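Local atomic coordinates of putative mannose-6-phosphate isomerase YvyI (Bacillus subtilis, PDB entry 1QWR), a protein that probably catalyses the interconversion of D-mannose 6-phosphate and D-fructose 6-phosphate, with one zinc ion bound per subunit. Residues A[118-122]-A[175-179]; A[84-90]-A[184-190]; A[130-136]-A[156-162]. All blocks are in the same frame, centred on the assembly; numbering follows the deposited sequence.

Interaction 1: A[118-122]-A[175-179]; sequences TECWY and LHALC. With ZN (zinc ion), chain E.
E119 OE2 and H176 NE2 grip the same zinc ion, each reaching in from its own strand of a cupin-type beta fold, so this is the metal site of the enzyme. The axes of the two short strand segments come no closer than 10.6 Å, and side chains and metal bridge the distance between them. E119 OE2 binds zinc at 2.5 Å while its OE1 stands back at 3.3 Å from the ion, so the carboxylate serves mainly through one oxygen. H176 presents the edge of its imidazole, with zinc lying in the ring plane 2.6 Å from NE2. Its ND1 is held by the carbonyl of T174, which fixes the rotation of the ring and leaves NE2 for the metal. With CG set between the backbone N and the carbonyl carbon (chi1 65°), the imidazole swings across toward E119. H101 and a water complete the coordination.

W121 forms the wall beside the zinc site. L178 CD2 sits squarely over one face of the six-membered ring, 3.5 Å from its centroid and 9° off the normal, a clear CH-pi contact. Meanwhile the rim of the indole meets the imidazole obliquely, and its NE1 is hydrogen-bonded to E186. An alanine in place of this tryptophan would remove the indole and would probably leave a gap under L178 CD2, a less firmly placed H176 ring and E186 OE2 without its N-H partner. Close to the metal, W121 CZ2 lies 3.4 Å from H176 CD2, with that carbon near the plane of the indole.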
loop_
_atom_site.group_PDB
_atom_site.type_symbol
_atom_site.label_atom_id
_atom_site.label_comp_id
_atom_site.label_asym_id
_atom_site.label_seq_id
_atom_site.Cartn_x
_atom_site.Cartn_y
_atom_site.Cartn_z
ATOM N N THR A 118 -8.813 2.037 4.648
ATOM C CA THR A 118 -8.078 3.269 4.910
ATOM C C THR A 118 -6.697 2.885 4.345
ATOM O O THR A 118 -6.296 1.721 4.436
ATOM C CB THR A 118 -8.009 3.532 6.412
ATOM O OG1 THR A 118 -9.261 4.095 6.820
ATOM C CG2 THR A 118 -6.866 4.509 6.766
ATOM N N GLU A 119 -5.986 3.836 3.741
ATOM C CA GLU A 119 -4.696 3.528 3.134
ATOM C C GLU A 119 -3.809 4.764 3.081
ATOM O O GLU A 119 -4.199 5.844 3.510
ATOM C CB GLU A 119 -4.918 3.012 1.711
ATOM C CG GLU A 119 -5.649 4.056 0.859
ATOM C CD GLU A 119 -5.941 3.596 -0.547
ATOM O OE1 GLU A 119 -5.981 2.380 -0.780
ATOM O OE2 GLU A 119 -6.138 4.468 -1.424
ATOM N N CYS A 120 -2.595 4.588 2.579
ATOM C CA CYS A 120 -1.685 5.713 2.453
ATOM C C CYS A 120 -0.719 5.455 1.298
ATOM O O CYS A 120 -0.501 4.299 0.866
ATOM C CB CYS A 120 -0.952 5.960 3.778
ATOM S SG CYS A 120 0.200 4.623 4.210
ATOM N N TRP A 121 -0.169 6.538 0.775
ATOM C CA TRP A 121 0.725 6.462 -0.364
ATOM C C TRP A 121 2.066 7.113 -0.122
ATOM O O TRP A 121 2.135 8.242 0.382
ATOM C CB TRP A 121 0.127 7.176 -1.581
ATOM C CG TRP A 121 -1.175 6.679 -2.032
ATOM C CD1 TRP A 121 -1.582 5.381 -2.104
ATOM C CD2 TRP A 121 -2.259 7.476 -2.530
ATOM N NE1 TRP A 121 -2.854 5.316 -2.620
ATOM C CE2 TRP A 121 -3.294 6.590 -2.888
ATOM C CE3 TRP A 121 -2.451 8.855 -2.707
ATOM C CZ2 TRP A 121 -4.510 7.032 -3.414
ATOM C CZ3 TRP A 121 -3.664 9.302 -3.235
ATOM C CH2 TRP A 121 -4.678 8.393 -3.580
ATOM N N TYR A 122 3.127 6.391 -0.455
ATOM C CA TYR A 122 4.455 6.969 -0.397
ATOM C C TYR A 122 4.829 7.041 -1.866
ATOM O O TYR A 122 4.839 6.024 -2.564
ATOM C CB TYR A 122 5.479 6.080 0.317
ATOM C CG TYR A 122 6.873 6.614 0.133
ATOM C CD1 TYR A 122 7.279 7.775 0.799
ATOM C CD2 TYR A 122 7.773 6.014 -0.770
ATOM C CE1 TYR A 122 8.540 8.333 0.567
ATOM C CE2 TYR A 122 9.045 6.568 -1.006
ATOM C CZ TYR A 122 9.415 7.734 -0.335
ATOM O OH TYR A 122 10.633 8.344 -0.607
ATOM N N LEU A 175 -12.739 10.610 -1.422
ATOM C CA LEU A 175 -12.862 10.460 -2.869
ATOM C C LEU A 175 -11.461 10.724 -3.384
ATOM O O LEU A 175 -10.845 11.734 -3.035
ATOM C CB LEU A 175 -13.836 11.497 -3.435
ATOM C CG LEU A 175 -14.152 11.328 -4.916
ATOM C CD1 LEU A 175 -14.925 10.037 -5.150
ATOM C CD2 LEU A 175 -14.958 12.539 -5.378
ATOM N N HIS A 176 -10.938 9.826 -4.208
ATOM C CA HIS A 176 -9.571 10.004 -4.675
ATOM C C HIS A 176 -9.237 9.208 -5.929
ATOM O O HIS A 176 -10.058 8.451 -6.454
ATOM C CB HIS A 176 -8.601 9.555 -3.587
ATOM C CG HIS A 176 -8.685 8.086 -3.296
ATOM N ND1 HIS A 176 -9.710 7.529 -2.560
ATOM C CD2 HIS A 176 -7.933 7.050 -3.731
ATOM C CE1 HIS A 176 -9.585 6.217 -2.559
ATOM N NE2 HIS A 176 -8.517 5.901 -3.264
ATOM N N ALA A 177 -8.005 9.406 -6.392
ATOM C CA ALA A 177 -7.456 8.686 -7.533
ATOM C C ALA A 177 -5.990 9.053 -7.731
ATOM O O ALA A 177 -5.603 10.224 -7.610
ATOM C CB ALA A 177 -8.222 9.008 -8.805
ATOM N N LEU A 178 -5.168 8.043 -7.986
ATOM C CA LEU A 178 -3.776 8.306 -8.302
ATOM C C LEU A 178 -3.832 8.636 -9.801
ATOM O O LEU A 178 -4.665 8.073 -10.528
ATOM C CB LEU A 178 -2.923 7.054 -8.074
ATOM C CG LEU A 178 -2.578 6.709 -6.624
ATOM C CD1 LEU A 178 -1.916 5.339 -6.568
ATOM C CD2 LEU A 178 -1.652 7.785 -6.053
ATOM N N CYS A 179 -2.969 9.532 -10.264
ATOM C CA CYS A 179 -2.968 9.902 -11.671
ATOM C C CYS A 179 -1.698 9.469 -12.404
ATOM O O CYS A 179 -0.683 9.136 -11.782
ATOM C CB CYS A 179 -3.222 11.402 -11.807
ATOM S SG CYS A 179 -4.860 11.887 -11.137
HETATM ZN ZN ZN E . -7.252 3.685 -3.527
HETATM O O HOH W 1 -6.473 1.259 -3.023
#

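Interaction 2: A[84-90]-A[184-190]; sequences PLLTKLL and VLETQQN
An antiparallel ladder in the cupin-type beta structure joins residues 85-90 to 184-189, with seven backbone hydrogen bonds running from P84 to L90. The bonds in the middle and at the L90 end are regular; K88 N to E186 O is nearly straight, at 168°. At the other end, beside the L85-Q189 pair where backbones come close and side chains diverge, N190 N reaches P84 O from above the carbonyl plane.

The face carrying L86, K88, L90, V184, E186 and Q188 turns toward the zinc side, and the nearest side-chain atom of E186 is about 4 Å from the ion. K88 and E186 point the same way from paired positions, yet K88 NZ stays 4.3 Å from E186 OE1. A water takes a hydrogen bond from the amine and gives one to the carboxylate. K88 also forms a salt bridge with E40, while W121 holds the other E186 oxygen. The E186 side chain runs extended, CG anti to the backbone N (chi1 -172°), and L90 CD1 packs against the carboxylate, 3.6 Å from E186 CD. Q188 crosses the aliphatic part of K88 at about a right angle.

On the reverse face L89 CD2 touches L185 CD2 at 3.5 Å, and the other branch, L185 CD1, meets the methyl of T87. One water joins the paired hydroxyls, 2.8 Å from T87 OG1 and 2.7 Å from T187 OG1.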
loop_
_atom_site.group_PDB
_atom_site.type_symbol
_atom_site.label_atom_id
_atom_site.label_comp_id
_atom_site.label_asym_id
_atom_site.label_seq_id
_atom_site.Cartn_x
_atom_site.Cartn_y
_atom_site.Cartn_z
ATOM N N PRO A 84 -4.048 -7.992 9.235
ATOM C CA PRO A 84 -4.649 -6.682 9.004
ATOM C C PRO A 84 -4.330 -5.757 7.857
ATOM O O PRO A 84 -5.155 -4.887 7.524
ATOM C CB PRO A 84 -4.428 -5.988 10.351
ATOM C CG PRO A 84 -3.065 -6.451 10.729
ATOM C CD PRO A 84 -3.109 -7.962 10.374
ATOM N N LEU A 85 -3.160 -5.920 7.265
ATOM C CA LEU A 85 -2.749 -5.011 6.222
ATOM C C LEU A 85 -2.495 -5.632 4.858
ATOM O O LEU A 85 -2.508 -6.853 4.695
ATOM C CB LEU A 85 -1.486 -4.275 6.711
ATOM C CG LEU A 85 -1.620 -3.474 8.026
ATOM C CD1 LEU A 85 -0.252 -2.933 8.451
ATOM C CD2 LEU A 85 -2.596 -2.316 7.840
ATOM N N LEU A 86 -2.234 -4.758 3.888
ATOM C CA LEU A 86 -1.930 -5.158 2.530
ATOM C C LEU A 86 -1.001 -4.098 1.966
ATOM O O LEU A 86 -1.297 -2.908 2.047
ATOM C CB LEU A 86 -3.216 -5.259 1.716
ATOM C CG LEU A 86 -3.122 -5.323 0.187
ATOM C CD1 LEU A 86 -2.350 -6.575 -0.243
ATOM C CD2 LEU A 86 -4.569 -5.353 -0.367
ATOM N N THR A 87 0.144 -4.530 1.431
ATOM C CA THR A 87 1.113 -3.595 0.879
ATOM C C THR A 87 1.302 -3.884 -0.596
ATOM O O THR A 87 1.540 -5.031 -0.987
ATOM C CB THR A 87 2.476 -3.740 1.573
ATOM O OG1 THR A 87 2.314 -3.564 2.989
ATOM C CG2 THR A 87 3.460 -2.718 1.045
ATOM N N LYS A 88 1.245 -2.829 -1.398
ATOM C CA LYS A 88 1.421 -2.957 -2.842
ATOM C C LYS A 88 2.394 -1.946 -3.415
ATOM O O LYS A 88 2.634 -0.882 -2.821
ATOM C CB LYS A 88 0.103 -2.686 -3.566
ATOM C CG LYS A 88 -1.064 -3.567 -3.167
ATOM C CD LYS A 88 -2.311 -3.060 -3.924
ATOM C CE LYS A 88 -3.596 -3.747 -3.469
ATOM N NZ LYS A 88 -4.723 -3.236 -4.306
ATOM N N LEU A 89 2.945 -2.306 -4.577
ATOM C CA LEU A 89 3.770 -1.412 -5.396
ATOM C C LEU A 89 2.834 -1.150 -6.586
ATOM O O LEU A 89 2.302 -2.113 -7.184
ATOM C CB LEU A 89 5.053 -2.095 -5.877
ATOM C CG LEU A 89 6.194 -2.048 -4.858
ATOM C CD1 LEU A 89 7.362 -2.908 -5.389
ATOM C CD2 LEU A 89 6.658 -0.593 -4.628
ATOM N N LEU A 90 2.615 0.129 -6.924
ATOM C CA LEU A 90 1.700 0.490 -8.004
ATOM C C LEU A 90 2.411 1.204 -9.150
ATOM O O LEU A 90 3.121 2.186 -8.926
ATOM C CB LEU A 90 0.606 1.422 -7.486
ATOM C CG LEU A 90 -0.169 0.980 -6.240
ATOM C CD1 LEU A 90 -1.103 2.101 -5.794
ATOM C CD2 LEU A 90 -0.943 -0.277 -6.547
ATOM N N VAL A 184 4.200 4.085 -6.841
ATOM C CA VAL A 184 3.813 4.192 -5.433
ATOM C C VAL A 184 3.906 2.949 -4.554
ATOM O O VAL A 184 3.640 1.844 -5.024
ATOM C CB VAL A 184 2.326 4.673 -5.373
ATOM C CG1 VAL A 184 1.863 4.913 -3.923
ATOM C CG2 VAL A 184 2.162 5.922 -6.192
ATOM N N LEU A 185 4.274 3.145 -3.286
ATOM C CA LEU A 185 4.261 2.055 -2.302
ATOM C C LEU A 185 2.997 2.407 -1.481
ATOM O O LEU A 185 2.965 3.398 -0.732
ATOM C CB LEU A 185 5.517 2.056 -1.420
ATOM C CG LEU A 185 5.740 0.876 -0.441
ATOM C CD1 LEU A 185 4.638 0.836 0.604
ATOM C CD2 LEU A 185 5.782 -0.428 -1.198
ATOM N N GLU A 186 1.958 1.579 -1.639
ATOM C CA GLU A 186 0.676 1.775 -0.992
ATOM C C GLU A 186 0.474 0.811 0.174
ATOM O O GLU A 186 0.520 -0.406 -0.004
ATOM C CB GLU A 186 -0.431 1.559 -2.023
ATOM C CG GLU A 186 -1.844 1.912 -1.573
ATOM C CD GLU A 186 -2.838 1.623 -2.673
ATOM O OE1 GLU A 186 -2.948 0.443 -3.060
ATOM O OE2 GLU A 186 -3.490 2.573 -3.173
ATOM N N THR A 187 0.267 1.354 1.364
ATOM C CA THR A 187 0.043 0.500 2.529
ATOM C C THR A 187 -1.433 0.685 2.868
ATOM O O THR A 187 -1.897 1.802 2.987
ATOM C CB THR A 187 0.973 0.903 3.698
ATOM O OG1 THR A 187 2.346 0.759 3.279
ATOM C CG2 THR A 187 0.751 -0.023 4.915
ATOM N N GLN A 188 -2.177 -0.412 2.980
ATOM C CA GLN A 188 -3.615 -0.297 3.227
ATOM C C GLN A 188 -4.138 -1.419 4.133
ATOM O O GLN A 188 -3.394 -2.334 4.492
ATOM C CB GLN A 188 -4.323 -0.336 1.866
ATOM C CG GLN A 188 -4.227 -1.698 1.145
ATOM C CD GLN A 188 -3.907 -1.557 -0.352
ATOM O OE1 GLN A 188 -2.743 -1.362 -0.749
ATOM N NE2 GLN A 188 -4.932 -1.638 -1.177
ATOM N N GLN A 189 -5.403 -1.336 4.545
ATOM C CA GLN A 189 -5.966 -2.421 5.334
ATOM C C GLN A 189 -6.110 -3.553 4.323
ATOM O O GLN A 189 -6.178 -3.301 3.120
ATOM C CB GLN A 189 -7.365 -2.090 5.847
ATOM C CG GLN A 189 -7.397 -0.953 6.834
ATOM C CD GLN A 189 -8.791 -0.744 7.353
ATOM O OE1 GLN A 189 -9.272 -1.490 8.220
ATOM N NE2 GLN A 189 -9.466 0.247 6.815
ATOM N N ASN A 190 -6.196 -4.781 4.836
ATOM C CA ASN A 190 -6.357 -6.010 4.029
ATOM C C ASN A 190 -7.803 -6.056 3.489
ATOM O O ASN A 190 -8.724 -6.604 4.105
ATOM C CB ASN A 190 -6.045 -7.200 4.940
ATOM C CG ASN A 190 -6.277 -8.538 4.261
ATOM O OD1 ASN A 190 -6.412 -8.623 3.036
ATOM N ND2 ASN A 190 -6.309 -9.595 5.063
HETATM O O HOH W 2 3.712 -1.471 4.110
HETATM O O HOH W 3 -5.035 -0.575 -4.365
#

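Interaction 3: A[130-136]-A[156-162]; sequences AEIIYGH and LLRRIKI
Strands 131-136 and 157-161 pair antiparallel, their axes at 140°, with a beta bulge where the register slips by one residue between I133 and H136. I132 and I160 exchange a regular pair of backbone bonds, but at the bulge R158 faces both Y134 and G135: its O accepts from Y134 N, and its N gives a longer bond of 3.2 Å to G135 O. G135 has a positive phi of 91°, and a beta carbon there would jam against the carbonyl of Y134 and crowd R158 CD.

On one face E131 OE1 makes a salt bridge to R159 NH1 at 3.1 Å, the carboxylate and guanidinium planes only 20° apart. I133 lies along the same arginine and sets CG1 over the centre of the guanidinium face, 4.0 Å above it. The far end of I133 also meets L157, CD1 against CD1 at 3.7 Å. On the opposite face I132 leans CG1 on I160 CB, while I132 CG2 meets I162 CG2 at 3.7 Å. I160 CD1 rests beside Y134 CB. At the bulge R158 runs extended to CD, which lies 3.3 Å from H136 O, and bends only after it; L156 CD1 packs on H136 CB.

Strand 157-161 is one of the two outermost strands, within this chain, of a three-stranded sheet, with 176-178 beyond 131-136. I132, I160 and I162 pack on Y168 of strand 167-170, and L156, at the end of helix 153-156, packs against L144, M147 and I148 of helix 141-149.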
loop_
_atom_site.group_PDB
_atom_site.type_symbol
_atom_site.label_atom_id
_atom_site.label_comp_id
_atom_site.label_asym_id
_atom_site.label_seq_id
_atom_site.Cartn_x
_atom_site.Cartn_y
_atom_site.Cartn_z
ATOM N N ALA A 130 3.257 15.454 -12.222
ATOM C CA ALA A 130 2.328 14.488 -11.644
ATOM C C ALA A 130 1.382 15.087 -10.603
ATOM O O ALA A 130 1.727 16.025 -9.875
ATOM C CB ALA A 130 3.114 13.308 -11.025
ATOM N N GLU A 131 0.180 14.528 -10.538
ATOM C CA GLU A 131 -0.821 14.961 -9.579
ATOM C C GLU A 131 -1.584 13.755 -9.052
ATOM O O GLU A 131 -1.434 12.629 -9.527
ATOM C CB GLU A 131 -1.881 15.853 -10.229
ATOM C CG GLU A 131 -1.418 17.049 -11.006
ATOM C CD GLU A 131 -2.614 17.784 -11.612
ATOM O OE1 GLU A 131 -3.341 17.164 -12.425
ATOM O OE2 GLU A 131 -2.832 18.966 -11.264
ATOM N N ILE A 132 -2.424 14.030 -8.066
ATOM C CA ILE A 132 -3.333 13.041 -7.512
ATOM C C ILE A 132 -4.654 13.791 -7.306
ATOM O O ILE A 132 -4.671 15.025 -7.207
ATOM C CB ILE A 132 -2.864 12.474 -6.147
ATOM C CG1 ILE A 132 -2.790 13.581 -5.106
ATOM C CG2 ILE A 132 -1.533 11.752 -6.331
ATOM C CD1 ILE A 132 -2.565 13.072 -3.666
ATOM N N ILE A 133 -5.747 13.042 -7.277
ATOM C CA ILE A 133 -7.065 13.603 -7.009
ATOM C C ILE A 133 -7.285 13.212 -5.557
ATOM O O ILE A 133 -7.166 12.034 -5.201
ATOM C CB ILE A 133 -8.136 12.958 -7.899
ATOM C CG1 ILE A 133 -7.905 13.376 -9.348
ATOM C CG2 ILE A 133 -9.526 13.380 -7.438
ATOM C CD1 ILE A 133 -8.699 12.567 -10.357
ATOM N N TYR A 134 -7.580 14.200 -4.718
ATOM C CA TYR A 134 -7.775 13.968 -3.288
ATOM C C TYR A 134 -8.814 14.939 -2.725
ATOM O O TYR A 134 -8.518 16.126 -2.531
ATOM C CB TYR A 134 -6.445 14.186 -2.550
ATOM C CG TYR A 134 -6.447 13.808 -1.083
ATOM C CD1 TYR A 134 -5.908 12.592 -0.654
ATOM C CD2 TYR A 134 -6.944 14.680 -0.113
ATOM C CE1 TYR A 134 -5.864 12.263 0.699
ATOM C CE2 TYR A 134 -6.901 14.364 1.245
ATOM C CZ TYR A 134 -6.358 13.154 1.644
ATOM O OH TYR A 134 -6.295 12.845 2.974
ATOM N N GLY A 135 -10.008 14.426 -2.444
ATOM C CA GLY A 135 -11.062 15.258 -1.895
ATOM C C GLY A 135 -11.933 15.875 -2.972
ATOM O O GLY A 135 -11.684 15.685 -4.167
ATOM N N HIS A 136 -12.940 16.637 -2.545
ATOM C CA HIS A 136 -13.872 17.262 -3.479
ATOM C C HIS A 136 -14.483 18.523 -2.877
ATOM O O HIS A 136 -14.270 18.833 -1.709
ATOM C CB HIS A 136 -14.987 16.287 -3.825
ATOM C CG HIS A 136 -15.857 15.954 -2.656
ATOM N ND1 HIS A 136 -15.565 14.934 -1.774
ATOM C CD2 HIS A 136 -16.960 16.570 -2.172
ATOM C CE1 HIS A 136 -16.452 14.940 -0.794
ATOM N NE2 HIS A 136 -17.307 15.924 -1.012
ATOM N N LEU A 156 -15.732 19.758 -9.232
ATOM C CA LEU A 156 -15.861 18.850 -8.091
ATOM C C LEU A 156 -14.572 18.372 -7.440
ATOM O O LEU A 156 -14.387 18.519 -6.236
ATOM C CB LEU A 156 -16.663 17.611 -8.490
ATOM C CG LEU A 156 -16.798 16.571 -7.368
ATOM C CD1 LEU A 156 -17.572 17.167 -6.184
ATOM C CD2 LEU A 156 -17.490 15.326 -7.906
ATOM N N LEU A 157 -13.692 17.789 -8.244
ATOM C CA LEU A 157 -12.444 17.226 -7.732
ATOM C C LEU A 157 -11.413 18.228 -7.258
ATOM O O LEU A 157 -11.304 19.333 -7.787
ATOM C CB LEU A 157 -11.798 16.339 -8.792
ATOM C CG LEU A 157 -12.666 15.270 -9.456
ATOM C CD1 LEU A 157 -11.818 14.523 -10.469
ATOM C CD2 LEU A 157 -13.246 14.322 -8.414
ATOM N N ARG A 158 -10.658 17.831 -6.241
ATOM C CA ARG A 158 -9.585 18.656 -5.716
ATOM C C ARG A 158 -8.314 17.913 -6.124
ATOM O O ARG A 158 -8.240 16.682 -6.049
ATOM C CB ARG A 158 -9.682 18.791 -4.191
ATOM C CG ARG A 158 -10.871 19.617 -3.724
ATOM C CD ARG A 158 -11.045 19.561 -2.210
ATOM N NE ARG A 158 -9.915 20.116 -1.461
ATOM C CZ ARG A 158 -9.660 21.414 -1.330
ATOM N NH1 ARG A 158 -10.454 22.314 -1.899
ATOM N NH2 ARG A 158 -8.616 21.815 -0.609
ATOM N N ARG A 159 -7.319 18.659 -6.581
ATOM C CA ARG A 159 -6.085 18.044 -7.034
ATOM C C ARG A 159 -4.879 18.552 -6.268
ATOM O O ARG A 159 -4.854 19.691 -5.823
ATOM C CB ARG A 159 -5.914 18.286 -8.532
ATOM C CG ARG A 159 -6.991 17.617 -9.381
ATOM C CD ARG A 159 -6.932 18.062 -10.836
ATOM N NE ARG A 159 -7.725 17.201 -11.718
ATOM C CZ ARG A 159 -7.276 16.086 -12.291
ATOM N NH1 ARG A 159 -6.028 15.675 -12.087
ATOM N NH2 ARG A 159 -8.071 15.381 -13.085
ATOM N N ILE A 160 -3.889 17.681 -6.100
ATOM C CA ILE A 160 -2.676 18.030 -5.379
ATOM C C ILE A 160 -1.484 17.664 -6.238
ATOM O O ILE A 160 -1.425 16.565 -6.783
ATOM C CB ILE A 160 -2.574 17.263 -4.050
ATOM C CG1 ILE A 160 -3.776 17.604 -3.159
ATOM C CG2 ILE A 160 -1.261 17.608 -3.352
ATOM C CD1 ILE A 160 -3.759 16.900 -1.803
ATOM N N LYS A 161 -0.548 18.602 -6.364
ATOM C CA LYS A 161 0.655 18.397 -7.153
ATOM C C LYS A 161 1.611 17.598 -6.280
ATOM O O LYS A 161 1.869 17.970 -5.140
ATOM C CB LYS A 161 1.286 19.744 -7.520
ATOM C CG LYS A 161 1.946 19.738 -8.881
ATOM C CD LYS A 161 2.964 18.620 -8.977
ATOM C CE LYS A 161 3.439 18.423 -10.394
ATOM N NZ LYS A 161 4.115 17.116 -10.524
ATOM N N ILE A 162 2.144 16.511 -6.823
ATOM C CA ILE A 162 3.043 15.654 -6.048
ATOM C C ILE A 162 4.465 15.578 -6.579
ATOM O O ILE A 162 4.728 15.901 -7.733
ATOM C CB ILE A 162 2.502 14.214 -5.988
ATOM C CG1 ILE A 162 2.476 13.617 -7.396
ATOM C CG2 ILE A 162 1.100 14.216 -5.377
ATOM C CD1 ILE A 162 2.254 12.092 -7.437
HETATM O O HOH W 4 -7.405 18.524 -1.048
#

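In the fold
Interaction 1 links the other two. Its strand 119-126 lies next to strand 182-189 of interaction 2, and its strand 176-178 pairs with strand 131-136 of interaction 3, so the zinc site spans two sheets. Interactions 1 and 2 lie wholly in the core, joined by the C120 N to T187 O backbone bond and the L178-L90 packing. The centre of interaction 3 is about 19 Å from that of the chain; though mostly buried, it reaches the surface, with R158, R159 and K161 exposed along strand 157-161. The chemistry follows: metal and aromatic packing bridge separated strands in interaction 1, a backbone ladder with enclosed, water-linked polar groups makes interaction 2, and interaction 3 combines apolar packing with a peripheral salt bridge.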